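Local coordinates for protein putative short-chain dehydrogenase/reductase (Burkholderia xenovorans, PDB 5JY1) that binds NAD as a short-chain dehydrogenase/reductase and may act as a 3-oxoacyl-[acyl-carrier-protein] reductase, at residues V41-I46 with R52-E57; V68-D71 with S77-A80. All coordinates share one frame; numbering follows the deposited sequence.

Contact 1. Residues V41-I46 with R52-E57; sequences VIIAEI and RQVEQE. With NAD (nicotinamide-adenine-dinucleotide), chain E.
Ile43 meets Val54 and Glu55 because its CG1 branch stands anti to the carbonyl carbon (chi1 -54°) and carries CD1 onto the helix, while Val54 turns CG1 anti to its backbone N (177°) and back toward the strand. The two methyls, Ile43 CD1 and Val54 CG1, come within 4.0 Å, and the side chains cross at about a right angle. The helix backbone is touched at one point: Ile43 CG1 lies 4.1 Å from Glu55 N. No hydrogen bond joins the segments; the helix rests on the strand by van der Waals packing around Ile43, and all three touching residues are buried. The acidic end of Glu55 is engaged away from this core: OE1 accepts Phe67 N of strand 64-69, and OE2 takes Gln56 NE2 at 2.8 Å on its anti side.

Beyond Ile43 the strand delivers Glu45 to the cofactor. Its chain, bent at chi2 (62°), presents the carboxylate to the adenosine ribose, each oxygen gripping a different hydroxyl: NAD O3B donates to OE1 at 2.7 Å, and NAD O2B to OE2 at a very short 2.5 Å. Gly23 N and Asn47 N also donate to OE1 and OE2, respectively, which would hold the carboxylate in place. An acidic residue at the end of the second strand, bonded to both ribose hydroxyls, is the usual mark of NAD-preferring Rossmann folds. Next to it, Ile46 CG2 packs on the adenine, 3.5 Å from NAD C4A.

Strand 40-45 runs parallel between strands 16-20 and 64-69, and helix 48-60 is the crossover of the beta-alpha-beta unit leading to strand 64-69. Helix 25-36 packs beside it, with Ala31 against Ile43 and Arg28 against Val54.

Contact 2. Residues V68-D71 with S77-A80; sequences VKTD and SIEA. With NAD (nicotinamide-adenine-dinucleotide), chain E.
Thr70 and Ser77 bring the backbones closest, their CA atoms 5.6 Å apart, where the extended chain leaving strand 64-69 passes helix 75-89. Ser77 points its side chain at that chain, and OG, anti to its own backbone N (chi1 -178°), accepts Asp71 N at 2.9 Å in a nearly straight bond (170°). Thr70 CG2 lies 3.8 Å from Ser77 OG and also faces Ile78, whose CG1 is 4.4 Å from it. On its other branch Thr70 OG1 donates to Val68 O at 2.8 Å, from above the carbonyl plane, which fixes the threonine's rotation. A water donates to both Lys69 O and Ser77 O, adding a second polar bridge between the segments.

Asp71 OD1 accepts a weak bond from the adenine amino group, NAD N6A, at 3.0 Å, and also receives Thr73 OG1. Ile78 packs against Val72, another residue of the NAD site, and against Trp129 of helix 113-141. The chemistry thus divides the work: the serine hydroxyl fixes the backbone of Asp71, while the carboxylate of Asp71, held more firmly by Thr73, gives the adenine amino group only a weak bond.

The two contacts lie with centres 12 Å apart and follow in series along the chain, contact 1 closing before contact 2 opens. Helix 48-60 leads from the first directly into strand 64-69, the edge strand within this chain, which neighbours strand 40-45 in the parallel Rossmann sheet. Ladder bonds probably stitch them together: Ile43 O lies 3.0 Å from Val68 N, and Glu45 O 3.1 Å from Thr70 N. Helices 48-60 and 75-89 flank the sheet on opposite faces. At the C-terminal ends of these adjacent strands, contact 1 supplies the ribose-binding carboxylate and contact 2 the adenine-binding one, so together they contribute two acidic partners to the adenosine end of the NAD site.

Contact 1. Residues V41-I46 with R52-E57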
# COMPACT_ATOMS: atom_id res chain seq x y z
N VAL A 41 10.08 32.96 -3.14
CA VAL A 41 9.86 31.85 -4.06
C VAL A 41 10.67 32.06 -5.33
O VAL A 41 10.45 33.04 -6.05
CB VAL A 41 8.37 31.68 -4.40
CG1 VAL A 41 8.18 30.40 -5.18
CG2 VAL A 41 7.53 31.65 -3.10
N ILE A 42 11.57 31.12 -5.61
CA ILE A 42 12.27 31.08 -6.89
C ILE A 42 11.40 30.37 -7.91
O ILE A 42 10.99 29.21 -7.71
CB ILE A 42 13.63 30.39 -6.76
CG1 ILE A 42 14.55 31.20 -5.83
CG2 ILE A 42 14.28 30.25 -8.14
CD1 ILE A 42 14.93 32.56 -6.40
N ILE A 43 11.11 31.05 -9.01
CA ILE A 43 10.27 30.51 -10.08
C ILE A 43 11.24 29.88 -11.07
O ILE A 43 11.78 30.56 -11.95
CB ILE A 43 9.39 31.58 -10.72
CG1 ILE A 43 8.57 32.33 -9.66
CG2 ILE A 43 8.47 30.98 -11.78
CD1 ILE A 43 7.72 31.43 -8.76
N ALA A 44 11.50 28.59 -10.90
CA ALA A 44 12.51 27.89 -11.71
C ALA A 44 11.82 27.27 -12.92
O ALA A 44 11.45 26.10 -12.92
CB ALA A 44 13.24 26.85 -10.87
N GLU A 45 11.69 28.08 -13.98
CA GLU A 45 10.79 27.80 -15.09
C GLU A 45 11.52 28.02 -16.41
O GLU A 45 12.32 28.95 -16.54
CB GLU A 45 9.54 28.72 -14.97
CG GLU A 45 8.64 28.78 -16.19
CD GLU A 45 8.02 27.44 -16.52
OE1 GLU A 45 7.38 26.83 -15.64
OE2 GLU A 45 8.19 27.00 -17.68
N ILE A 46 11.25 27.16 -17.40
CA ILE A 46 11.93 27.29 -18.70
C ILE A 46 11.25 28.32 -19.60
O ILE A 46 11.92 28.96 -20.43
CB ILE A 46 12.02 25.91 -19.39
CG1 ILE A 46 13.03 25.94 -20.54
CG2 ILE A 46 10.64 25.45 -19.88
CD1 ILE A 46 13.41 24.55 -21.04
N ARG A 52 8.12 34.83 -15.66
CA ARG A 52 8.11 36.21 -15.19
C ARG A 52 6.72 36.64 -14.74
O ARG A 52 6.59 37.41 -13.78
CB ARG A 52 8.63 37.15 -16.28
CG ARG A 52 10.09 36.89 -16.65
CD ARG A 52 10.71 38.01 -17.48
NE ARG A 52 12.11 37.70 -17.76
CZ ARG A 52 13.10 37.87 -16.89
NH1 ARG A 52 12.85 38.35 -15.68
NH2 ARG A 52 14.35 37.55 -17.22
N GLN A 53 5.67 36.14 -15.40
CA GLN A 53 4.31 36.51 -15.02
C GLN A 53 4.00 36.09 -13.59
O GLN A 53 3.34 36.82 -12.84
CB GLN A 53 3.30 35.90 -15.99
N VAL A 54 4.48 34.91 -13.18
CA VAL A 54 4.20 34.42 -11.83
C VAL A 54 5.04 35.17 -10.80
O VAL A 54 4.56 35.49 -9.71
CB VAL A 54 4.42 32.90 -11.75
CG1 VAL A 54 4.22 32.41 -10.33
CG2 VAL A 54 3.48 32.19 -12.70
N GLU A 55 6.32 35.44 -11.12
CA GLU A 55 7.13 36.29 -10.25
C GLU A 55 6.42 37.60 -9.95
O GLU A 55 6.31 38.02 -8.79
CB GLU A 55 8.49 36.56 -10.91
CG GLU A 55 9.32 37.66 -10.24
CD GLU A 55 10.37 38.26 -11.17
OE1 GLU A 55 11.54 37.81 -11.14
OE2 GLU A 55 10.03 39.19 -11.93
N GLN A 56 5.90 38.26 -10.99
CA GLN A 56 5.23 39.54 -10.80
C GLN A 56 3.91 39.38 -10.05
O GLN A 56 3.54 40.26 -9.27
CB GLN A 56 5.00 40.21 -12.15
CG GLN A 56 6.30 40.60 -12.87
CD GLN A 56 7.05 41.70 -12.14
OE1 GLN A 56 6.50 42.78 -11.90
NE2 GLN A 56 8.30 41.43 -11.77
N GLU A 57 3.19 38.28 -10.27
CA GLU A 57 1.96 38.03 -9.52
C GLU A 57 2.24 37.96 -8.03
O GLU A 57 1.52 38.57 -7.22
CB GLU A 57 1.29 36.74 -10.00
CG GLU A 57 0.53 36.88 -11.31
CD GLU A 57 0.06 35.55 -11.87
OE1 GLU A 57 0.14 34.52 -11.16
OE2 GLU A 57 -0.39 35.52 -13.04
PA NAD E . 1.67 21.73 -16.53
O1A NAD E . 1.86 21.09 -17.87
O2A NAD E . 0.40 22.56 -16.43
O5B NAD E . 2.99 22.68 -16.13
C5B NAD E . 4.24 22.14 -16.39
C4B NAD E . 5.32 23.26 -16.12
O4B NAD E . 6.49 22.73 -16.25
C3B NAD E . 5.20 24.34 -17.26
O3B NAD E . 5.21 25.61 -16.70
C2B NAD E . 6.43 24.08 -18.10
O2B NAD E . 6.82 25.30 -18.89
C1B NAD E . 7.32 23.74 -17.19
N9A NAD E . 8.43 23.02 -17.78
C8A NAD E . 8.35 22.12 -18.76
N7A NAD E . 9.57 21.70 -19.02
C5A NAD E . 10.41 22.33 -18.20
C6A NAD E . 11.80 22.25 -18.06
N6A NAD E . 12.87 21.49 -18.71
N1A NAD E . 12.41 22.98 -17.16
C2A NAD E . 11.68 23.82 -16.35
N3A NAD E . 10.34 23.91 -16.48
C4A NAD E . 9.71 23.14 -17.42
O3 NAD E . 1.67 20.53 -15.40
PN NAD E . 0.61 20.27 -14.19
O1N NAD E . -0.66 19.66 -14.76
O2N NAD E . 0.25 21.54 -13.39
O5D NAD E . 1.30 19.13 -13.21
C5D NAD E . 2.37 19.52 -12.34
C4D NAD E . 2.92 18.27 -11.58
O4D NAD E . 1.91 17.56 -11.06
C3D NAD E . 3.62 17.34 -12.58
O3D NAD E . 4.69 16.74 -12.02
C2D NAD E . 2.53 16.30 -12.91
O2D NAD E . 3.21 15.09 -13.45
C1D NAD E . 1.93 16.10 -11.75
N1N NAD E . 0.56 15.64 -11.88
C2N NAD E . -0.44 16.51 -12.21
C3N NAD E . -1.75 16.06 -12.35
C7N NAD E . -2.87 17.01 -12.72
O7N NAD E . -4.04 16.66 -12.65
N7N NAD E . -2.57 18.32 -13.15
C4N NAD E . -2.04 14.74 -12.14
C5N NAD E . -1.06 13.88 -11.81
C6N NAD E . 0.26 14.33 -11.67

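Contact 2. Residues V68-D71 with S77-A80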
# COMPACT_ATOMS: atom_id res chain seq x y z
N VAL A 68 13.95 32.67 -12.20
CA VAL A 68 15.27 32.21 -12.63
C VAL A 68 15.04 31.21 -13.74
O VAL A 68 14.50 30.12 -13.50
CB VAL A 68 16.07 31.58 -11.48
CG1 VAL A 68 17.44 31.14 -11.98
CG2 VAL A 68 16.21 32.58 -10.33
N LYS A 69 15.41 31.58 -14.97
CA LYS A 69 15.24 30.65 -16.08
C LYS A 69 16.02 29.37 -15.79
O LYS A 69 17.21 29.42 -15.48
CB LYS A 69 15.68 31.29 -17.40
CG LYS A 69 15.21 30.50 -18.62
CD LYS A 69 15.75 31.07 -19.93
CE LYS A 69 14.99 32.31 -20.37
NZ LYS A 69 15.54 32.91 -21.62
N THR A 70 15.32 28.24 -15.89
CA THR A 70 15.83 26.93 -15.49
C THR A 70 15.32 25.88 -16.44
O THR A 70 14.12 25.83 -16.73
CB THR A 70 15.40 26.59 -14.05
OG1 THR A 70 15.80 27.63 -13.16
CG2 THR A 70 16.02 25.28 -13.59
N ASP A 71 16.22 25.03 -16.93
CA ASP A 71 15.89 23.87 -17.76
C ASP A 71 16.24 22.64 -16.93
O ASP A 71 17.43 22.31 -16.79
CB ASP A 71 16.67 23.91 -19.08
CG ASP A 71 16.33 22.75 -20.01
OD1 ASP A 71 15.73 21.75 -19.57
OD2 ASP A 71 16.69 22.83 -21.21
N SER A 77 21.94 23.69 -15.08
CA SER A 77 20.92 24.73 -14.95
C SER A 77 20.22 24.65 -13.60
O SER A 77 19.96 25.68 -12.97
CB SER A 77 19.90 24.61 -16.08
OG SER A 77 18.92 25.63 -16.01
N ILE A 78 19.91 23.43 -13.16
CA ILE A 78 19.32 23.23 -11.84
C ILE A 78 20.27 23.72 -10.76
O ILE A 78 19.87 24.43 -9.83
CB ILE A 78 18.96 21.75 -11.65
CG1 ILE A 78 17.83 21.34 -12.59
CG2 ILE A 78 18.61 21.49 -10.21
CD1 ILE A 78 17.58 19.84 -12.63
N GLU A 79 21.55 23.34 -10.86
CA GLU A 79 22.52 23.74 -9.85
C GLU A 79 22.68 25.25 -9.82
O GLU A 79 22.79 25.86 -8.74
CB GLU A 79 23.86 23.06 -10.11
CG GLU A 79 23.83 21.57 -9.80
CD GLU A 79 25.14 20.87 -10.07
OE1 GLU A 79 25.97 21.43 -10.81
OE2 GLU A 79 25.34 19.76 -9.53
N ALA A 80 22.62 25.89 -10.99
CA ALA A 80 22.70 27.34 -11.04
C ALA A 80 21.50 27.98 -10.37
O ALA A 80 21.63 28.99 -9.66
CB ALA A 80 22.84 27.80 -12.50
PA NAD E . 1.67 21.73 -16.53
O1A NAD E . 1.86 21.09 -17.87
O2A NAD E . 0.40 22.56 -16.43
O5B NAD E . 2.99 22.68 -16.13
C5B NAD E . 4.24 22.14 -16.39
C4B NAD E . 5.32 23.26 -16.12
O4B NAD E . 6.49 22.73 -16.25
C3B NAD E . 5.20 24.34 -17.26
O3B NAD E . 5.21 25.61 -16.70
C2B NAD E . 6.43 24.08 -18.10
O2B NAD E . 6.82 25.30 -18.89
C1B NAD E . 7.32 23.74 -17.19
N9A NAD E . 8.43 23.02 -17.78
C8A NAD E . 8.35 22.12 -18.76
N7A NAD E . 9.57 21.70 -19.02
C5A NAD E . 10.41 22.33 -18.20
C6A NAD E . 11.80 22.25 -18.06
N6A NAD E . 12.87 21.49 -18.71
N1A NAD E . 12.41 22.98 -17.16
C2A NAD E . 11.68 23.82 -16.35
N3A NAD E . 10.34 23.91 -16.48
C4A NAD E . 9.71 23.14 -17.42
O3 NAD E . 1.67 20.53 -15.40
PN NAD E . 0.61 20.27 -14.19
O1N NAD E . -0.66 19.66 -14.76
O2N NAD E . 0.25 21.54 -13.39
O5D NAD E . 1.30 19.13 -13.21
C5D NAD E . 2.37 19.52 -12.34
C4D NAD E . 2.92 18.27 -11.58
O4D NAD E . 1.91 17.56 -11.06
C3D NAD E . 3.62 17.34 -12.58
O3D NAD E . 4.69 16.74 -12.02
C2D NAD E . 2.53 16.30 -12.91
O2D NAD E . 3.21 15.09 -13.45
C1D NAD E . 1.93 16.10 -11.75
N1N NAD E . 0.56 15.64 -11.88
C2N NAD E . -0.44 16.51 -12.21
C3N NAD E . -1.75 16.06 -12.35
C7N NAD E . -2.87 17.01 -12.72
O7N NAD E . -4.04 16.66 -12.65
N7N NAD E . -2.57 18.32 -13.15
C4N NAD E . -2.04 14.74 -12.14
C5N NAD E . -1.06 13.88 -11.81
C6N NAD E . 0.26 14.33 -11.67
O HOH W 1 19.30 28.35 -13.84